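Local coordinates for aquaporin aqpM (Methanothermobacter marburgensis str. Marburg, PDB 2F2B), which forms a membrane channel that lets water cross in both directions in response to osmotic changes and also passes some glycerol, at the interface of chains A and B. Residues are numbered along the deposited sequence; one frame, centred on the assembly and turned at random. Chains: chain A/B, Aquaporin aqpM.

The interface of chains A and B. Residues chain A 149, 152-153, 186, 189-190, 193; chain B 16, 20-21, 24, 28, 117-118, 121-122.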
# COMPACT_ATOMS: atom_id res chain seq x y z
N ALA A 149 19.05 1.80 16.24
CA ALA A 149 17.98 1.66 15.24
C ALA A 149 17.02 0.54 15.63
O ALA A 149 15.80 0.70 15.56
CB ALA A 149 18.58 1.39 13.86
N VAL A 152 14.77 1.64 18.68
CA VAL A 152 13.69 2.56 18.30
C VAL A 152 12.64 1.86 17.44
O VAL A 152 11.44 2.01 17.66
CB VAL A 152 14.25 3.79 17.54
CG1 VAL A 152 13.10 4.75 17.18
CG2 VAL A 152 15.28 4.51 18.40
N GLY A 153 13.10 1.07 16.47
CA GLY A 153 12.17 0.35 15.62
C GLY A 153 11.31 -0.63 16.38
O GLY A 153 10.10 -0.69 16.19
N ILE A 186 8.42 0.63 9.37
CA ILE A 186 9.69 0.64 10.09
C ILE A 186 10.81 0.15 9.17
O ILE A 186 11.90 0.73 9.15
CB ILE A 186 9.61 -0.24 11.36
CG1 ILE A 186 8.60 0.38 12.34
CG2 ILE A 186 10.99 -0.36 12.03
CD1 ILE A 186 8.17 -0.55 13.48
N THR A 189 12.01 2.77 6.60
CA THR A 189 12.93 3.76 7.15
C THR A 189 14.29 3.20 7.59
O THR A 189 15.33 3.73 7.21
CB THR A 189 12.31 4.46 8.39
OG1 THR A 189 11.06 5.06 8.03
CG2 THR A 189 13.25 5.55 8.92
N LEU A 190 14.25 2.13 8.38
CA LEU A 190 15.46 1.53 8.95
C LEU A 190 16.14 0.40 8.17
O LEU A 190 17.22 -0.05 8.56
CB LEU A 190 15.13 1.04 10.36
CG LEU A 190 15.44 1.90 11.60
CD1 LEU A 190 15.60 3.36 11.25
CD2 LEU A 190 14.36 1.68 12.65
N ILE A 193 19.71 0.89 7.23
CA ILE A 193 20.57 1.25 8.34
C ILE A 193 21.03 -0.01 9.06
O ILE A 193 22.22 -0.32 9.10
CB ILE A 193 19.85 2.20 9.34
CG1 ILE A 193 19.55 3.54 8.64
CG2 ILE A 193 20.73 2.46 10.56
CD1 ILE A 193 18.82 4.54 9.51
N PHE B 16 7.72 12.34 17.97
CA PHE B 16 9.08 11.81 17.83
C PHE B 16 9.02 10.72 16.76
O PHE B 16 9.85 10.67 15.85
CB PHE B 16 9.54 11.23 19.18
CG PHE B 16 10.84 10.47 19.13
CD1 PHE B 16 10.93 9.23 18.51
CD2 PHE B 16 11.99 11.00 19.71
CE1 PHE B 16 12.14 8.52 18.47
CE2 PHE B 16 13.20 10.30 19.68
CZ PHE B 16 13.27 9.06 19.06
N PHE B 20 11.01 10.79 13.26
CA PHE B 20 12.07 9.79 13.14
C PHE B 20 11.85 8.89 11.92
O PHE B 20 12.73 8.74 11.08
CB PHE B 20 12.14 8.94 14.42
CG PHE B 20 13.22 7.88 14.39
CD1 PHE B 20 13.02 6.68 13.70
CD2 PHE B 20 14.42 8.07 15.06
CE1 PHE B 20 14.02 5.70 13.66
CE2 PHE B 20 15.42 7.10 15.03
CZ PHE B 20 15.22 5.91 14.33
N PHE B 21 10.66 8.32 11.81
CA PHE B 21 10.36 7.42 10.71
C PHE B 21 10.01 8.09 9.38
O PHE B 21 10.52 7.69 8.33
CB PHE B 21 9.25 6.45 11.13
CG PHE B 21 9.70 5.46 12.17
CD1 PHE B 21 10.45 4.35 11.81
CD2 PHE B 21 9.44 5.69 13.52
CE1 PHE B 21 10.95 3.48 12.79
CE2 PHE B 21 9.93 4.83 14.50
CZ PHE B 21 10.69 3.72 14.13
N GLY B 24 12.83 10.56 8.34
CA GLY B 24 13.98 9.69 8.20
C GLY B 24 14.01 8.96 6.86
O GLY B 24 15.07 8.81 6.25
N VAL B 28 16.98 8.95 4.01
CA VAL B 28 17.54 7.70 3.50
C VAL B 28 17.48 7.64 1.97
O VAL B 28 18.42 7.20 1.32
CB VAL B 28 16.81 6.47 4.08
CG1 VAL B 28 17.26 5.20 3.37
CG2 VAL B 28 17.10 6.36 5.57
N ILE B 117 17.69 11.88 17.25
CA ILE B 117 17.98 10.47 17.43
C ILE B 117 18.13 9.76 16.09
O ILE B 117 18.93 8.84 15.96
CB ILE B 117 16.88 9.79 18.29
CG1 ILE B 117 16.92 10.37 19.72
CG2 ILE B 117 17.10 8.28 18.34
CD1 ILE B 117 18.24 10.12 20.46
N PHE B 118 17.37 10.19 15.08
CA PHE B 118 17.52 9.56 13.77
C PHE B 118 18.92 9.87 13.24
O PHE B 118 19.59 9.01 12.67
CB PHE B 118 16.49 10.08 12.77
CG PHE B 118 16.61 9.43 11.43
CD1 PHE B 118 16.12 8.14 11.23
CD2 PHE B 118 17.30 10.05 10.40
CE1 PHE B 118 16.32 7.48 10.01
CE2 PHE B 118 17.51 9.41 9.18
CZ PHE B 118 17.02 8.12 8.99
N CYS B 121 21.40 7.51 14.57
CA CYS B 121 21.31 6.18 13.96
C CYS B 121 21.85 6.11 12.54
O CYS B 121 22.59 5.18 12.20
CB CYS B 121 19.85 5.70 13.90
SG CYS B 121 19.04 5.38 15.47
N ALA B 122 21.46 7.07 11.72
CA ALA B 122 21.85 7.10 10.31
C ALA B 122 23.22 7.68 10.00
O ALA B 122 23.80 7.38 8.96
CB ALA B 122 20.79 7.84 9.50
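Two subunits of the aquaporin homotetramer meet here through transmembrane helices: 143-166 and 175-194 of chain A pack against 4-33 and 100-122 of chain B. The patch is almost wholly apolar and hides 403 Å² of protein surface, counted over both sides.

Its polar link is a hydrogen bond from the hydroxyl OG1 of A:Thr189 to the main-chain carbonyl O of B:Phe21, 2.7 Å long. OG1 stands beside its own backbone N, anti to the carbonyl carbon (chi1 -57°). It meets the acceptor at a C=O...O angle of 119° from above the carbonyl plane, and so is not aligned with a lone pair. The methyl CG2 of the same threonine branches the other way, anti to the backbone N, and rests 3.8 Å from CE1 of B:Phe118.

Aromatic rings carry much of the rest. A:Val152 and B:Phe20 reach toward each other tip to tip, each with its leading branch anti to the backbone N; CG1 of the valine sits over the ring centre, a CH-pi contact 3.7 Å from the centroid. B:Phe118 CD1 lies over the opposite face, so the B:Phe20 ring is clamped between the partner subunit and a neighbouring helix of its own chain. B:Phe21 has its CG anti to the carbonyl carbon, beside the backbone N (chi1 -69°), and offers its edge to chain A: A:Val152 O, A:Gly153 CA and A:Thr189 OG1 lie near its plane, while B:Phe20 CD1 backs one face.

Aliphatic tips fill in around the rings. The two methyls of A:Leu190 divide between the phenylalanines, CD1 3.7 Å from CE1 of B:Phe20 and CD2 3.9 Å from CE1 of B:Phe21. Farther along the same helix, A:Ile193 extends CD1 to CB of B:Ala122, at 3.8 Å, and to the B:Phe118 rim. The thiol of B:Cys121 lies against the backbone of A:Ala149, with SG 3.9 Å from CA.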